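Local coordinates for sulfate permease family protein (Vibrio cholerae, PDB 4DGH) that is the cytoplasmic STAS domain of a SulP-family membrane protein that probably carries anions such as sulfate across the membrane, at residues Glu72-Phe77 with Val103-Glu108; Leu85-Asn90 with Glu116-Ala121. All blocks are in the same frame, centred on the assembly; numbering follows the deposited sequence.

Contact 1 of 2, residues Glu72-Phe77 with Val103-Glu108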
ATOM      1  N   GLU A  72      13.620  12.765   9.862  1.00 26.36           N
ATOM      2  CA  GLU A  72      13.800  13.378   8.545  1.00 28.18           C
ATOM      3  C   GLU A  72      12.479  13.982   8.086  1.00 25.01           C
ATOM      4  O   GLU A  72      12.471  15.119   7.629  1.00 24.21           O
ATOM      5  CB  GLU A  72      14.258  12.329   7.505  1.00 35.73           C
ATOM      6  CG  GLU A  72      14.374  12.907   6.096  1.00 45.90           C
ATOM      7  CD  GLU A  72      15.200  12.029   5.121  1.00 65.48           C
ATOM      8  OE1 GLU A  72      15.038  10.767   5.110  1.00 68.37           O
ATOM      9  OE2 GLU A  72      16.021  12.599   4.329  1.00 70.96           O
HETATM   10  N   MSE A  73      11.375  13.257   8.249  0.70 22.92           N
HETATM   11  CA  MSE A  73      10.059  13.810   7.916  0.70 22.69           C
HETATM   12  C   MSE A  73       9.740  15.094   8.663  0.70 21.58           C
HETATM   13  O   MSE A  73       9.273  16.063   8.082  0.70 20.86           O
HETATM   14  CB  MSE A  73       9.002  12.754   8.246  0.70 24.20           C
HETATM   15  CG  MSE A  73       7.748  13.081   7.451  0.70 28.22           C
HETATM   16 SE   MSE A  73       6.307  11.916   8.118  0.63 32.77          SE
HETATM   17  CE  MSE A  73       4.733  12.356   7.067  0.70 35.32           C
ATOM     18  N   ILE A  74       9.967  15.100   9.961  1.00 21.72           N
ATOM     19  CA  ILE A  74       9.685  16.295  10.749  1.00 21.36           C
ATOM     20  C   ILE A  74      10.590  17.439  10.361  1.00 22.33           C
ATOM     21  O   ILE A  74      10.167  18.624  10.344  1.00 20.73           O
ATOM     22  CB  ILE A  74       9.882  15.972  12.253  1.00 21.49           C
ATOM     23  CG1 ILE A  74       8.730  15.042  12.687  1.00 21.38           C
ATOM     24  CG2 ILE A  74       9.843  17.278  13.047  1.00 21.79           C
ATOM     25  CD1 ILE A  74       8.972  14.430  14.050  1.00 23.45           C
ATOM     26  N   GLN A  75      11.869  17.137  10.160  1.00 22.32           N
ATOM     27  CA  GLN A  75      12.822  18.158   9.643  0.50 25.10           C
ATOM     28  C   GLN A  75      12.332  18.800   8.340  1.00 25.47           C
ATOM     29  O   GLN A  75      12.407  19.981   8.177  1.00 25.22           O
ATOM     30  CB  GLN A  75      14.217  17.574   9.458  0.50 25.72           C
ATOM     31  CG  GLN A  75      14.940  17.486  10.791  0.50 26.74           C
ATOM     32  CD  GLN A  75      16.200  16.638  10.757  0.50 28.67           C
ATOM     33  OE1 GLN A  75      16.450  15.893   9.807  0.50 30.17           O
ATOM     34  NE2 GLN A  75      17.000  16.741  11.825  0.50 28.26           N
ATOM     35  N   SER A  76      11.834  17.972   7.433  1.00 25.89           N
ATOM     36  CA  SER A  76      11.336  18.430   6.167  1.00 26.27           C
ATOM     37  C   SER A  76      10.081  19.312   6.326  1.00 24.81           C
ATOM     38  O   SER A  76       9.934  20.278   5.598  1.00 26.00           O
ATOM     39  CB  SER A  76      11.096  17.253   5.206  1.00 28.34           C
ATOM     40  OG  SER A  76       9.804  16.676   5.443  1.00 34.52           O
ATOM     41  N   PHE A  77       9.228  19.071   7.330  1.00 21.94           N
ATOM     42  CA  PHE A  77       8.088  19.986   7.577  1.00 21.78           C
ATOM     43  C   PHE A  77       8.550  21.292   8.232  1.00 21.04           C
ATOM     44  O   PHE A  77       8.062  22.370   7.916  1.00 22.66           O
ATOM     45  CB  PHE A  77       7.007  19.290   8.482  1.00 21.49           C
ATOM     46  CG  PHE A  77       6.510  17.967   7.919  1.00 24.88           C
ATOM     47  CD1 PHE A  77       6.476  17.752   6.529  1.00 27.61           C
ATOM     48  CD2 PHE A  77       6.046  16.966   8.748  1.00 26.82           C
ATOM     49  CE1 PHE A  77       5.975  16.550   5.987  1.00 26.67           C
ATOM     50  CE2 PHE A  77       5.559  15.743   8.238  1.00 25.76           C
ATOM     51  CZ  PHE A  77       5.504  15.544   6.856  1.00 25.83           C
ATOM     52  N   VAL A 103      11.275  14.289  20.822  1.00 22.95           N
ATOM     53  CA  VAL A 103      10.521  15.250  21.660  1.00 23.68           C
ATOM     54  C   VAL A 103      11.251  16.593  21.619  1.00 24.63           C
ATOM     55  O   VAL A 103      10.614  17.614  21.440  1.00 25.30           O
ATOM     56  CB  VAL A 103      10.313  14.731  23.097  1.00 23.77           C
ATOM     57  CG1 VAL A 103       9.809  15.844  24.028  1.00 25.49           C
ATOM     58  CG2 VAL A 103       9.366  13.535  23.087  1.00 22.09           C
ATOM     59  N   LYS A 104      12.572  16.562  21.746  0.70 25.93           N
ATOM     60  CA  LYS A 104      13.422  17.751  21.577  0.70 27.87           C
ATOM     61  C   LYS A 104      13.077  18.434  20.308  0.70 26.43           C
ATOM     62  O   LYS A 104      12.814  19.622  20.310  0.70 26.77           O
ATOM     63  CB  LYS A 104      14.931  17.387  21.544  0.70 30.55           C
ATOM     64  CG  LYS A 104      15.821  18.601  21.281  0.70 31.83           C
ATOM     65  CD  LYS A 104      17.191  18.197  20.758  0.70 36.60           C
ATOM     66  CE  LYS A 104      18.034  19.444  20.558  0.70 38.56           C
ATOM     67  NZ  LYS A 104      19.461  19.056  20.567  0.70 38.66           N
ATOM     68  N   LEU A 105      13.027  17.672  19.214  1.00 25.58           N
ATOM     69  CA  LEU A 105      12.806  18.268  17.911  1.00 25.60           C
ATOM     70  C   LEU A 105      11.502  19.008  17.822  1.00 25.10           C
ATOM     71  O   LEU A 105      11.444  20.088  17.267  1.00 24.24           O
ATOM     72  CB  LEU A 105      12.826  17.161  16.873  1.00 25.35           C
ATOM     73  CG  LEU A 105      12.746  17.480  15.401  1.00 27.56           C
ATOM     74  CD1 LEU A 105      13.727  18.627  15.094  1.00 34.12           C
ATOM     75  CD2 LEU A 105      13.038  16.154  14.656  1.00 28.33           C
ATOM     76  N   VAL A 106      10.420  18.425  18.315  1.00 22.32           N
ATOM     77  CA  VAL A 106       9.182  19.122  18.119  1.00 24.26           C
ATOM     78  C   VAL A 106       8.812  20.034  19.281  1.00 23.59           C
ATOM     79  O   VAL A 106       7.977  20.926  19.123  1.00 24.04           O
ATOM     80  CB  VAL A 106       7.960  18.210  17.879  1.00 23.35           C
ATOM     81  CG1 VAL A 106       8.091  17.350  16.590  1.00 22.63           C
ATOM     82  CG2 VAL A 106       7.718  17.388  19.096  1.00 22.30           C
ATOM     83  N   GLY A 107       9.435  19.806  20.442  1.00 22.64           N
ATOM     84  CA  GLY A 107       9.136  20.647  21.604  1.00 23.24           C
ATOM     85  C   GLY A 107       8.231  19.845  22.550  1.00 24.07           C
ATOM     86  O   GLY A 107       7.234  19.290  22.115  1.00 21.14           O
ATOM     87  N   GLU A 108       8.591  19.731  23.851  1.00 24.49           N
ATOM     88  CA  GLU A 108       7.746  18.966  24.843  1.00 24.85           C
ATOM     89  C   GLU A 108       6.319  19.422  24.846  1.00 23.66           C
ATOM     90  O   GLU A 108       5.414  18.595  25.034  1.00 22.61           O
ATOM     91  CB  GLU A 108       8.212  19.147  26.328  1.00 28.51           C
ATOM     92  CG  GLU A 108       9.704  19.092  26.396  1.00 33.36           C
ATOM     93  CD  GLU A 108      10.340  19.457  27.741  1.00 38.82           C
ATOM     94  OE1 GLU A 108       9.693  20.157  28.582  1.00 35.92           O
ATOM     95  OE2 GLU A 108      11.544  19.017  27.886  1.00 39.62           O
TER
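Ile74 on the helical segment 72-77 faces Leu105 and Val106 at the end of the short helix 102-106, and the backbones come closest at Ile74 and Val106, whose CA atoms are 7.9 Å apart. At that spacing the helices meet through side chains, and the area buried between the segments is modest, 174 Å². Gly107 ends the second helix: its phi of 104° breaks the helical path, although its N still bonds to Val103 O at 2.7 Å.

Ile74 makes the close contacts of its segment, with Gln75 skirting the edge more distantly. The CG2 branch of Ile74, lying anti to the backbone N, meets Leu105 CG at 3.7 Å and Leu105 CD2 at the same distance, so the leucine is touched at its branch point and one methyl. The two side chains run past one another in opposite directions. Val106 is met differently, at about a right angle: its CG1 lies 4.0 Å from both Ile74 CG2 and Ile74 CD1, and thus touches a methyl of each branch of Ile74.

Behind this surface, Met73 (selenomethionine) O accepts from Phe77 N and also from Ser76 OG, the latter at 2.8 Å and from the same face of the carbonyl plane. The Phe77 ring lies over that oxygen, 3.3 Å from the ring plane.

Val106 also packs on Val84 and Ile86 of strand 83-87, whereas Met73 and Phe77 reach helix 32-44. The arrangement is helix-to-helix packing on one face of the parallel sheet, part of the alpha/beta core of a STAS domain.

Contact 2 of 2, residues Leu85-Asn90 with Glu116-Ala121; sequences LISGAN and EGALSA
Ser87 and Ala118 face each other, Ser87 CB lying 3.9 Å from Ala118 CB, where the backbones also come nearest, with the CA of Ser87 6.3 Å from the CA of Ala118. Two such small side chains let the helix lie near the strand. The serine meets the alanine through its CB; its OG sits between the backbone N and the carbonyl carbon, at a chi1 of 58°.

Leu85, two residues earlier on the same side of the strand, reaches the helix by a longer route. CG anti to the carbonyl carbon (chi1 -73°) and an unstaggered chi2 of 28° together put Leu85 CD2 against Ala118 O, at 3.5 Å; Ala118 CB is farther from that CD2, at 4.4 Å, so the methyl touches helix backbone more closely than side chain. Ile86, between them, points away from the helix, as alternation along a strand requires.

Ser87 and Ala118 both pack on Ile53 of strand 51-55, while Leu85, Ala118 and Ala121 touch Tyr112 of strand 111-112. Helix 115-128 therefore packs across three strands on one face of the parallel sheet of the alpha/beta STAS domain; Leu119, on the side away from segment 85-90, packs on Met5 and Glu8 of helix 3-11.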
ATOM      1  N   LEU A  85       2.830  18.842  15.744  1.00 16.64           N
ATOM      2  CA  LEU A  85       2.454  18.233  17.012  1.00 17.28           C
ATOM      3  C   LEU A  85       2.444  16.698  16.840  1.00 17.83           C
ATOM      4  O   LEU A  85       2.168  16.211  15.757  1.00 19.04           O
ATOM      5  CB  LEU A  85       1.051  18.654  17.472  1.00 18.09           C
ATOM      6  CG  LEU A  85       0.764  20.065  18.014  1.00 21.68           C
ATOM      7  CD1 LEU A  85       1.652  21.178  17.516  1.00 20.67           C
ATOM      8  CD2 LEU A  85      -0.709  20.429  18.069  1.00 19.90           C
ATOM      9  N   ILE A  86       2.677  15.968  17.944  1.00 16.43           N
ATOM     10  CA  ILE A  86       2.613  14.550  17.904  1.00 17.29           C
ATOM     11  C   ILE A  86       1.563  14.114  18.926  1.00 18.61           C
ATOM     12  O   ILE A  86       1.520  14.659  20.084  1.00 19.95           O
ATOM     13  CB  ILE A  86       3.972  14.017  18.287  1.00 18.07           C
ATOM     14  CG1 ILE A  86       5.005  14.268  17.139  1.00 19.28           C
ATOM     15  CG2 ILE A  86       3.860  12.547  18.696  1.00 18.42           C
ATOM     16  CD1 ILE A  86       6.398  13.833  17.615  1.00 19.91           C
ATOM     17  N   SER A  87       0.720  13.153  18.563  1.00 17.88           N
ATOM     18  CA  SER A  87      -0.245  12.599  19.545  1.00 18.07           C
ATOM     19  C   SER A  87      -0.262  11.093  19.512  1.00 19.32           C
ATOM     20  O   SER A  87       0.081  10.516  18.529  1.00 17.94           O
ATOM     21  CB  SER A  87      -1.659  13.100  19.246  1.00 19.16           C
ATOM     22  OG  SER A  87      -2.121  12.758  17.922  1.00 20.52           O
ATOM     23  N   GLY A  88      -0.718  10.489  20.622  1.00 19.16           N
ATOM     24  CA  GLY A  88      -1.110   9.101  20.651  1.00 21.09           C
ATOM     25  C   GLY A  88       0.008   8.068  20.784  1.00 20.55           C
ATOM     26  O   GLY A  88      -0.271   6.878  20.655  1.00 20.81           O
ATOM     27  N   ALA A  89       1.262   8.481  21.045  1.00 20.16           N
ATOM     28  CA  ALA A  89       2.349   7.460  21.185  1.00 20.90           C
ATOM     29  C   ALA A  89       1.985   6.515  22.337  1.00 22.06           C
ATOM     30  O   ALA A  89       1.601   7.009  23.394  1.00 23.29           O
ATOM     31  CB  ALA A  89       3.721   8.089  21.458  1.00 19.97           C
ATOM     32  N   ASN A  90       2.083   5.202  22.173  1.00 21.98           N
ATOM     33  CA  ASN A  90       1.874   4.332  23.355  1.00 24.38           C
ATOM     34  C   ASN A  90       2.968   4.527  24.402  1.00 24.65           C
ATOM     35  O   ASN A  90       3.874   5.291  24.178  1.00 23.02           O
ATOM     36  CB  ASN A  90       1.713   2.886  23.011  1.00 25.17           C
ATOM     37  CG  ASN A  90       2.971   2.270  22.400  1.00 26.13           C
ATOM     38  OD1 ASN A  90       4.099   2.477  22.861  1.00 25.50           O
ATOM     39  ND2 ASN A  90       2.738   1.384  21.443  1.00 26.01           N
ATOM     40  N   GLU A 116      -7.255  14.016  20.781  1.00 20.67           N
ATOM     41  CA  GLU A 116      -8.204  15.103  20.996  0.50 21.47           C
ATOM     42  C   GLU A 116      -7.540  16.259  21.726  1.00 21.44           C
ATOM     43  O   GLU A 116      -7.834  17.448  21.478  1.00 21.01           O
ATOM     44  CB  GLU A 116      -9.405  14.618  21.786  0.50 22.64           C
ATOM     45  CG  GLU A 116     -10.541  15.563  21.610  0.50 24.03           C
ATOM     46  CD  GLU A 116     -11.777  14.972  22.178  0.50 26.14           C
ATOM     47  OE1 GLU A 116     -11.752  13.716  22.333  0.50 27.22           O
ATOM     48  OE2 GLU A 116     -12.692  15.783  22.458  0.50 25.90           O
ATOM     49  N   GLY A 117      -6.574  15.953  22.576  1.00 20.60           N
ATOM     50  CA  GLY A 117      -5.913  17.129  23.189  1.00 21.40           C
ATOM     51  C   GLY A 117      -4.977  17.893  22.201  1.00 20.07           C
ATOM     52  O   GLY A 117      -4.852  19.144  22.274  1.00 19.93           O
ATOM     53  N   ALA A 118      -4.343  17.177  21.269  1.00 18.64           N
ATOM     54  CA  ALA A 118      -3.545  17.878  20.200  1.00 18.15           C
ATOM     55  C   ALA A 118      -4.440  18.735  19.308  1.00 17.81           C
ATOM     56  O   ALA A 118      -4.088  19.874  18.973  1.00 17.79           O
ATOM     57  CB  ALA A 118      -2.815  16.791  19.333  1.00 16.90           C
ATOM     58  N   LEU A 119      -5.629  18.193  18.962  1.00 19.39           N
ATOM     59  CA  LEU A 119      -6.577  18.871  18.070  1.00 19.08           C
ATOM     60  C   LEU A 119      -7.130  20.114  18.766  1.00 20.12           C
ATOM     61  O   LEU A 119      -7.161  21.208  18.175  1.00 19.00           O
ATOM     62  CB  LEU A 119      -7.734  17.906  17.654  1.00 20.77           C
ATOM     63  CG  LEU A 119      -8.942  18.567  16.864  1.00 21.06           C
ATOM     64  CD1 LEU A 119      -8.315  19.086  15.578  1.00 19.81           C
ATOM     65  CD2 LEU A 119      -9.940  17.493  16.497  1.00 20.43           C
ATOM     66  N   SER A 120      -7.557  19.952  20.015  1.00 21.30           N
ATOM     67  CA  SER A 120      -7.983  21.082  20.858  1.00 23.82           C
ATOM     68  C   SER A 120      -6.893  22.182  20.943  1.00 23.80           C
ATOM     69  O   SER A 120      -7.123  23.401  20.658  1.00 23.40           O
ATOM     70  CB  SER A 120      -8.413  20.530  22.256  1.00 25.43           C
ATOM     71  OG  SER A 120      -8.517  21.641  23.144  1.00 35.41           O
ATOM     72  N   ALA A 121      -5.668  21.782  21.277  1.00 23.25           N
ATOM     73  CA  ALA A 121      -4.582  22.768  21.318  1.00 22.17           C
ATOM     74  C   ALA A 121      -4.330  23.467  19.986  1.00 21.94           C
ATOM     75  O   ALA A 121      -4.046  24.681  19.964  1.00 22.36           O
ATOM     76  CB  ALA A 121      -3.296  22.176  21.823  1.00 21.71           C
TER

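In the fold
From the N terminus, the chain passes through helix 3-11, strands 21-25 and 51-55 and the helix between them before reaching helix 64-78, where contact 1 opens. Strand 83-87 follows and begins contact 2 before contact 1 has closed at helix 102-106; contact 2 closes later, on helix 115-128. The two loops therefore cross, each bridging 25 intervening residues. The contact centres lie about 15 Å apart, yet the contacts touch where Val106 CG1 meets Ile86 CD1 at 4.0 Å. Strand 83-87 thus separates two packing layers, with helices 64-78 and 102-106 on one face and helix 115-128 on the other.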